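Local coordinates for TRAP dicarboxylate transporter-DctP subunit (Marinobacter aquaeolei, PDB 4PFI), which probably binds a small solute, perhaps a dicarboxylate or related organic acid, in the periplasm and delivers it to a TRAP transporter, at residues A105-F118 with M182-Y194. Numbering follows the deposited sequence.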
ATOM      1  N   ALA A 105       6.580  -3.934   8.823  1.00 36.79           N
ATOM      2  CA  ALA A 105       5.885  -4.901   9.683  1.00 40.14           C
ATOM      3  C   ALA A 105       6.684  -5.396  10.905  1.00 44.51           C
ATOM      4  O   ALA A 105       6.089  -5.770  11.915  1.00 48.40           O
ATOM      5  CB  ALA A 105       5.408  -6.106   8.849  1.00 35.99           C
ATOM      6  N   ASP A 106       8.014  -5.406  10.827  1.00 44.79           N
ATOM      7  CA  ASP A 106       8.826  -5.882  11.948  1.00 49.31           C
ATOM      8  C   ASP A 106       9.141  -4.768  12.930  1.00 53.09           C
ATOM      9  O   ASP A 106       9.561  -5.023  14.057  1.00 59.66           O
ATOM     10  CB  ASP A 106      10.122  -6.509  11.444  1.00 52.41           C
ATOM     11  CG  ASP A 106       9.924  -7.929  10.932  1.00 59.20           C
ATOM     12  OD1 ASP A 106       9.259  -8.743  11.622  1.00 59.63           O
ATOM     13  OD2 ASP A 106      10.432  -8.230   9.826  1.00 62.57           O
ATOM     14  N   THR A 107       8.931  -3.529  12.509  1.00 48.29           N
ATOM     15  CA  THR A 107       9.187  -2.381  13.371  1.00 48.44           C
ATOM     16  C   THR A 107       7.878  -1.685  13.796  1.00 48.62           C
ATOM     17  O   THR A 107       7.732  -1.288  14.958  1.00 49.59           O
ATOM     18  CB  THR A 107      10.131  -1.370  12.668  1.00 47.66           C
ATOM     19  OG1 THR A 107       9.641  -1.099  11.344  1.00 46.08           O
ATOM     20  CG2 THR A 107      11.523  -1.931  12.549  1.00 44.04           C
ATOM     21  N   VAL A 108       6.935  -1.558  12.855  1.00 41.87           N
ATOM     22  CA  VAL A 108       5.648  -0.893  13.081  1.00 37.86           C
ATOM     23  C   VAL A 108       4.465  -1.792  12.685  1.00 37.10           C
ATOM     24  O   VAL A 108       3.813  -1.561  11.659  1.00 34.47           O
ATOM     25  CB  VAL A 108       5.552   0.398  12.242  1.00 35.10           C
ATOM     26  CG1 VAL A 108       4.410   1.257  12.720  1.00 35.29           C
ATOM     27  CG2 VAL A 108       6.869   1.154  12.293  1.00 37.68           C
ATOM     28  N   PRO A 109       4.171  -2.803  13.512  1.00 34.27           N
ATOM     29  CA  PRO A 109       3.167  -3.840  13.232  1.00 33.69           C
ATOM     30  C   PRO A 109       1.753  -3.291  13.070  1.00 33.46           C
ATOM     31  O   PRO A 109       0.893  -3.963  12.502  1.00 34.71           O
ATOM     32  CB  PRO A 109       3.230  -4.746  14.467  1.00 37.90           C
ATOM     33  CG  PRO A 109       4.477  -4.328  15.225  1.00 38.70           C
ATOM     34  CD  PRO A 109       4.708  -2.900  14.878  1.00 35.72           C
ATOM     35  N   GLU A 110       1.528  -2.074  13.546  1.00 31.44           N
ATOM     36  CA  GLU A 110       0.216  -1.451  13.497  1.00 35.62           C
ATOM     37  C   GLU A 110      -0.203  -1.205  12.047  1.00 34.60           C
ATOM     38  O   GLU A 110      -1.393  -1.107  11.744  1.00 34.42           O
ATOM     39  CB  GLU A 110       0.236  -0.130  14.280  1.00 39.38           C
ATOM     40  CG  GLU A 110       0.488  -0.328  15.780  1.00 47.45           C
ATOM     41  CD  GLU A 110       1.925  -0.744  16.116  1.00 50.92           C
ATOM     42  OE1 GLU A 110       2.860  -0.329  15.396  1.00 50.17           O
ATOM     43  OE2 GLU A 110       2.127  -1.485  17.108  1.00 53.70           O
ATOM     44  N   THR A 111       0.775  -1.093  11.152  1.00 29.27           N
ATOM     45  CA  THR A 111       0.469  -0.879   9.739  1.00 28.51           C
ATOM     46  C   THR A 111      -0.224  -2.116   9.142  1.00 27.30           C
ATOM     47  O   THR A 111      -0.834  -2.026   8.081  1.00 27.66           O
ATOM     48  CB  THR A 111       1.724  -0.489   8.918  1.00 30.11           C
ATOM     49  OG1 THR A 111       2.752  -1.475   9.078  1.00 32.14           O
ATOM     50  CG2 THR A 111       2.262   0.859   9.369  1.00 28.56           C
ATOM     51  N   GLY A 112      -0.158  -3.257   9.839  1.00 25.79           N
ATOM     52  CA  GLY A 112      -0.904  -4.433   9.430  1.00 23.63           C
ATOM     53  C   GLY A 112      -2.394  -4.149   9.265  1.00 23.86           C
ATOM     54  O   GLY A 112      -3.085  -4.825   8.521  1.00 23.33           O
ATOM     55  N   LEU A 113      -2.894  -3.154   9.983  1.00 25.60           N
ATOM     56  CA  LEU A 113      -4.269  -2.719   9.822  1.00 26.88           C
ATOM     57  C   LEU A 113      -4.646  -2.590   8.338  1.00 22.38           C
ATOM     58  O   LEU A 113      -5.752  -2.933   7.956  1.00 24.79           O
ATOM     59  CB  LEU A 113      -4.461  -1.365  10.512  1.00 24.45           C
ATOM     60  CG  LEU A 113      -5.852  -0.730  10.443  1.00 25.67           C
ATOM     61  CD1 LEU A 113      -6.765  -1.312  11.523  1.00 26.88           C
ATOM     62  CD2 LEU A 113      -5.748   0.822  10.573  1.00 25.14           C
ATOM     63  N   PHE A 114      -3.718  -2.101   7.521  1.00 22.03           N
ATOM     64  CA  PHE A 114      -3.980  -1.809   6.112  1.00 21.24           C
ATOM     65  C   PHE A 114      -3.997  -3.024   5.204  1.00 20.29           C
ATOM     66  O   PHE A 114      -4.358  -2.904   4.033  1.00 23.03           O
ATOM     67  CB  PHE A 114      -2.954  -0.791   5.579  1.00 21.76           C
ATOM     68  CG  PHE A 114      -3.030   0.524   6.260  1.00 23.58           C
ATOM     69  CD1 PHE A 114      -4.197   1.270   6.195  1.00 22.14           C
ATOM     70  CD2 PHE A 114      -1.963   0.992   7.018  1.00 24.05           C
ATOM     71  CE1 PHE A 114      -4.290   2.497   6.859  1.00 26.55           C
ATOM     72  CE2 PHE A 114      -2.045   2.215   7.676  1.00 27.34           C
ATOM     73  CZ  PHE A 114      -3.223   2.973   7.595  1.00 28.03           C
ATOM     74  N   ASN A 115      -3.600  -4.181   5.722  1.00 20.40           N
ATOM     75  CA  ASN A 115      -3.739  -5.433   4.973  1.00 20.01           C
ATOM     76  C   ASN A 115      -4.934  -6.286   5.441  1.00 22.23           C
ATOM     77  O   ASN A 115      -5.142  -7.372   4.916  1.00 20.78           O
ATOM     78  CB  ASN A 115      -2.466  -6.283   5.034  1.00 19.89           C
ATOM     79  CG  ASN A 115      -1.202  -5.535   4.609  1.00 26.34           C
ATOM     80  OD1 ASN A 115      -0.133  -5.745   5.193  1.00 28.50           O
ATOM     81  ND2 ASN A 115      -1.307  -4.678   3.600  1.00 25.79           N
ATOM     82  N   LEU A 116      -5.701  -5.821   6.429  1.00 22.89           N
ATOM     83  CA  LEU A 116      -6.912  -6.548   6.863  1.00 20.80           C
ATOM     84  C   LEU A 116      -8.032  -6.435   5.820  1.00 19.74           C
ATOM     85  O   LEU A 116      -8.300  -5.352   5.295  1.00 22.18           O
ATOM     86  CB  LEU A 116      -7.410  -6.030   8.221  1.00 21.34           C
ATOM     87  CG  LEU A 116      -6.550  -6.447   9.426  1.00 22.19           C
ATOM     88  CD1 LEU A 116      -7.000  -5.718  10.661  1.00 27.40           C
ATOM     89  CD2 LEU A 116      -6.599  -7.964   9.650  1.00 22.13           C
ATOM     90  N   HIS A 117      -8.696  -7.536   5.505  1.00 19.40           N
ATOM     91  CA  HIS A 117      -9.716  -7.492   4.456  1.00 19.98           C
ATOM     92  C   HIS A 117     -11.040  -6.921   4.996  1.00 23.81           C
ATOM     93  O   HIS A 117     -11.417  -7.229   6.124  1.00 23.24           O
ATOM     94  CB  HIS A 117      -9.933  -8.890   3.863  1.00 18.46           C
ATOM     95  CG  HIS A 117      -8.756  -9.407   3.086  1.00 20.18           C
ATOM     96  ND1 HIS A 117      -8.785 -10.573   2.376  1.00 17.72           N
ATOM     97  CD2 HIS A 117      -7.507  -8.890   2.925  1.00 17.94           C
ATOM     98  CE1 HIS A 117      -7.604 -10.769   1.803  1.00 18.47           C
ATOM     99  NE2 HIS A 117      -6.819  -9.772   2.128  1.00 17.55           N
ATOM    100  N   PHE A 118     -11.724  -6.103   4.188  1.00 23.52           N
ATOM    101  CA  PHE A 118     -13.081  -5.617   4.479  1.00 22.39           C
ATOM    102  C   PHE A 118     -13.165  -4.762   5.744  1.00 27.36           C
ATOM    103  O   PHE A 118     -14.188  -4.736   6.399  1.00 30.21           O
ATOM    104  CB  PHE A 118     -14.057  -6.796   4.553  1.00 20.06           C
ATOM    105  CG  PHE A 118     -14.025  -7.660   3.317  1.00 19.42           C
ATOM    106  CD1 PHE A 118     -14.541  -7.189   2.116  1.00 19.17           C
ATOM    107  CD2 PHE A 118     -13.445  -8.922   3.340  1.00 20.72           C
ATOM    108  CE1 PHE A 118     -14.478  -7.951   0.965  1.00 18.62           C
ATOM    109  CE2 PHE A 118     -13.393  -9.694   2.181  1.00 19.84           C
ATOM    110  CZ  PHE A 118     -13.909  -9.198   0.994  1.00 18.19           C
HETATM  111  N   MSE A 182       1.320  -9.965   0.628  1.00 25.29           N
HETATM  112  CA  MSE A 182       2.250  -8.955   1.147  1.00 24.33           C
HETATM  113  C   MSE A 182       3.069  -9.608   2.264  1.00 25.33           C
HETATM  114  O   MSE A 182       2.640 -10.574   2.906  1.00 21.13           O
HETATM  115  CB  MSE A 182       1.489  -7.717   1.674  1.00 24.97           C
HETATM  116  CG  MSE A 182       0.798  -6.867   0.579  1.00 24.01           C
HETATM  117 SE   MSE A 182       2.024  -6.318  -0.887  0.56 30.13          SE
HETATM  118  CE  MSE A 182       1.737  -7.825  -2.071  1.00 24.54           C
ATOM    119  N   THR A 183       4.248  -9.073   2.522  1.00 31.87           N
ATOM    120  CA  THR A 183       5.153  -9.685   3.487  1.00 36.40           C
ATOM    121  C   THR A 183       4.856  -9.259   4.932  1.00 38.24           C
ATOM    122  O   THR A 183       5.737  -8.851   5.678  1.00 45.61           O
ATOM    123  CB  THR A 183       6.606  -9.357   3.140  1.00 39.92           C
ATOM    124  OG1 THR A 183       7.478 -10.085   4.021  1.00 43.25           O
ATOM    125  CG2 THR A 183       6.862  -7.839   3.247  1.00 42.95           C
ATOM    126  N   SER A 184       3.599  -9.370   5.316  1.00 34.48           N
ATOM    127  CA  SER A 184       3.161  -9.019   6.646  1.00 32.35           C
ATOM    128  C   SER A 184       2.473 -10.247   7.233  1.00 31.58           C
ATOM    129  O   SER A 184       1.726 -10.936   6.542  1.00 31.70           O
ATOM    130  CB  SER A 184       2.172  -7.848   6.565  1.00 35.29           C
ATOM    131  OG  SER A 184       1.633  -7.532   7.831  1.00 40.35           O
ATOM    132  N   GLU A 185       2.702 -10.523   8.505  1.00 28.77           N
ATOM    133  CA  GLU A 185       2.065 -11.668   9.134  1.00 31.66           C
ATOM    134  C   GLU A 185       0.539 -11.535   9.026  1.00 30.78           C
ATOM    135  O   GLU A 185      -0.183 -12.511   8.817  1.00 29.75           O
ATOM    136  CB  GLU A 185       2.492 -11.765  10.587  1.00 38.38           C
ATOM    137  CG  GLU A 185       2.097 -13.052  11.236  1.00 48.78           C
ATOM    138  CD  GLU A 185       3.009 -13.418  12.398  1.00 59.46           C
ATOM    139  OE1 GLU A 185       3.855 -12.580  12.786  1.00 61.97           O
ATOM    140  OE2 GLU A 185       2.882 -14.552  12.916  1.00 64.57           O
ATOM    141  N   THR A 186       0.051 -10.308   9.147  1.00 24.63           N
ATOM    142  CA  THR A 186      -1.371 -10.081   9.093  1.00 23.32           C
ATOM    143  C   THR A 186      -1.872 -10.363   7.694  1.00 21.89           C
ATOM    144  O   THR A 186      -2.967 -10.894   7.526  1.00 24.57           O
ATOM    145  CB  THR A 186      -1.721  -8.652   9.502  1.00 27.84           C
ATOM    146  OG1 THR A 186      -1.251  -8.423  10.837  1.00 31.63           O
ATOM    147  CG2 THR A 186      -3.219  -8.427   9.460  1.00 23.90           C
ATOM    148  N   ALA A 187      -1.077  -9.997   6.686  1.00 21.04           N
ATOM    149  CA  ALA A 187      -1.472 -10.194   5.297  1.00 21.98           C
ATOM    150  C   ALA A 187      -1.493 -11.688   4.965  1.00 22.12           C
ATOM    151  O   ALA A 187      -2.400 -12.165   4.287  1.00 23.06           O
ATOM    152  CB  ALA A 187      -0.543  -9.438   4.325  1.00 22.07           C
ATOM    153  N   ALA A 188      -0.516 -12.424   5.483  1.00 21.24           N
ATOM    154  CA  ALA A 188      -0.478 -13.879   5.305  1.00 20.72           C
ATOM    155  C   ALA A 188      -1.727 -14.531   5.914  1.00 20.60           C
ATOM    156  O   ALA A 188      -2.377 -15.375   5.287  1.00 21.89           O
ATOM    157  CB  ALA A 188       0.774 -14.462   5.940  1.00 19.79           C
ATOM    158  N   GLU A 189      -2.060 -14.121   7.134  1.00 20.66           N
ATOM    159  CA  GLU A 189      -3.171 -14.715   7.870  1.00 21.46           C
ATOM    160  C   GLU A 189      -4.510 -14.476   7.191  1.00 20.71           C
ATOM    161  O   GLU A 189      -5.415 -15.293   7.280  1.00 20.99           O
ATOM    162  CB  GLU A 189      -3.234 -14.177   9.300  1.00 27.08           C
ATOM    163  CG  GLU A 189      -4.298 -14.862  10.123  1.00 34.09           C
ATOM    164  CD  GLU A 189      -4.068 -16.374  10.237  1.00 42.29           C
ATOM    165  OE1 GLU A 189      -2.943 -16.845   9.952  1.00 43.14           O
ATOM    166  OE2 GLU A 189      -5.016 -17.098  10.616  1.00 45.19           O
ATOM    167  N   ALA A 190      -4.625 -13.346   6.516  1.00 22.24           N
ATOM    168  CA  ALA A 190      -5.827 -13.009   5.769  1.00 21.51           C
ATOM    169  C   ALA A 190      -6.178 -14.102   4.760  1.00 19.69           C
ATOM    170  O   ALA A 190      -7.338 -14.519   4.661  1.00 19.16           O
ATOM    171  CB  ALA A 190      -5.617 -11.676   5.059  1.00 18.59           C
ATOM    172  N   PHE A 191      -5.173 -14.560   4.011  1.00 17.95           N
ATOM    173  CA  PHE A 191      -5.385 -15.558   2.956  1.00 16.76           C
ATOM    174  C   PHE A 191      -5.357 -16.983   3.531  1.00 18.80           C
ATOM    175  O   PHE A 191      -6.001 -17.895   3.016  1.00 21.98           O
ATOM    176  CB  PHE A 191      -4.365 -15.356   1.834  1.00 15.64           C
ATOM    177  CG  PHE A 191      -4.681 -14.156   0.958  1.00 19.80           C
ATOM    178  CD1 PHE A 191      -5.629 -14.256  -0.060  1.00 14.22           C
ATOM    179  CD2 PHE A 191      -4.080 -12.920   1.187  1.00 16.05           C
ATOM    180  CE1 PHE A 191      -5.956 -13.158  -0.837  1.00 13.77           C
ATOM    181  CE2 PHE A 191      -4.411 -11.825   0.412  1.00 14.48           C
ATOM    182  CZ  PHE A 191      -5.339 -11.942  -0.606  1.00 13.81           C
ATOM    183  N   ARG A 192      -4.637 -17.165   4.626  1.00 18.55           N
ATOM    184  CA  ARG A 192      -4.684 -18.428   5.330  1.00 19.62           C
ATOM    185  C   ARG A 192      -6.117 -18.649   5.813  1.00 20.44           C
ATOM    186  O   ARG A 192      -6.590 -19.770   5.860  1.00 22.13           O
ATOM    187  CB  ARG A 192      -3.703 -18.418   6.491  1.00 20.73           C
ATOM    188  CG  ARG A 192      -3.338 -19.764   6.999  1.00 23.92           C
ATOM    189  CD  ARG A 192      -2.297 -19.631   8.121  1.00 30.06           C
ATOM    190  NE  ARG A 192      -0.921 -19.382   7.633  1.00 34.52           N
ATOM    191  CZ  ARG A 192      -0.187 -18.287   7.878  1.00 35.28           C
ATOM    192  NH1 ARG A 192      -0.656 -17.274   8.601  1.00 35.62           N
ATOM    193  NH2 ARG A 192       1.041 -18.195   7.393  1.00 34.66           N
ATOM    194  N   SER A 193      -6.819 -17.576   6.157  1.00 23.48           N
ATOM    195  CA  SER A 193      -8.220 -17.700   6.595  1.00 26.31           C
ATOM    196  C   SER A 193      -9.109 -18.347   5.530  1.00 25.66           C
ATOM    197  O   SER A 193     -10.046 -19.054   5.858  1.00 31.78           O
ATOM    198  CB  SER A 193      -8.812 -16.337   6.933  1.00 26.38           C
ATOM    199  OG  SER A 193      -8.083 -15.691   7.942  1.00 30.35           O
ATOM    200  N   TYR A 194      -8.816 -18.088   4.260  1.00 20.07           N
ATOM    201  CA  TYR A 194      -9.580 -18.660   3.146  1.00 18.97           C
ATOM    202  C   TYR A 194      -9.122 -20.078   2.827  1.00 20.01           C
ATOM    203  O   TYR A 194      -9.727 -20.762   1.996  1.00 22.19           O
ATOM    204  CB  TYR A 194      -9.444 -17.778   1.899  1.00 17.54           C
ATOM    205  CG  TYR A 194      -9.823 -16.332   2.135  1.00 17.45           C
ATOM    206  CD1 TYR A 194     -10.791 -15.989   3.091  1.00 18.57           C
ATOM    207  CD2 TYR A 194      -9.217 -15.315   1.424  1.00 16.43           C
ATOM    208  CE1 TYR A 194     -11.141 -14.677   3.326  1.00 18.65           C
ATOM    209  CE2 TYR A 194      -9.549 -13.999   1.650  1.00 16.54           C
ATOM    210  CZ  TYR A 194     -10.514 -13.690   2.609  1.00 18.99           C
ATOM    211  OH  TYR A 194     -10.855 -12.389   2.818  1.00 18.35           O
TER
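The imidazole of His117 is gripped at its edge and over one face by Ala190, Phe191 and Tyr194. His117 ND1 and Tyr194 OH, 2.8 Å apart, share a hydrogen bond close to the imidazole plane. His117 CE1 points into the face of Phe191, 3.5 Å from its CZ, in a T-shaped pair with planes at 80°. Ala190 CB adds a CH-pi contact over one His117 face, 3.9 Å from the ring centroid; its small methyl lets the imidazole lie close to the helix. A leucine in place of His117 would probably leave Tyr194 OH without this hydrogen-bond partner and lose the T-shaped pair with Phe191. Nearer the helix start, Asn115 lays CB against Ala187 CB (3.8 Å), while its OD1, buried without a polar partner, rests on Ser184 CB. Ser184 OG, anti to the backbone N (chi1 175°), lies over the start of the helix as N-cap and accepts a weak bond from Thr186 N. Gly112, with no side chain, lets its own O lie 3.7 Å from Thr186 CG2, the methyl that Leu116 CD2 also meets. With Phe179 stacked on Phe191 and Phe312 edge-to-face with Tyr194, this aromatic cluster joins the loop after the 3-10 segment 109-115 to helix 185-192 within the family 7 solute-binding fold.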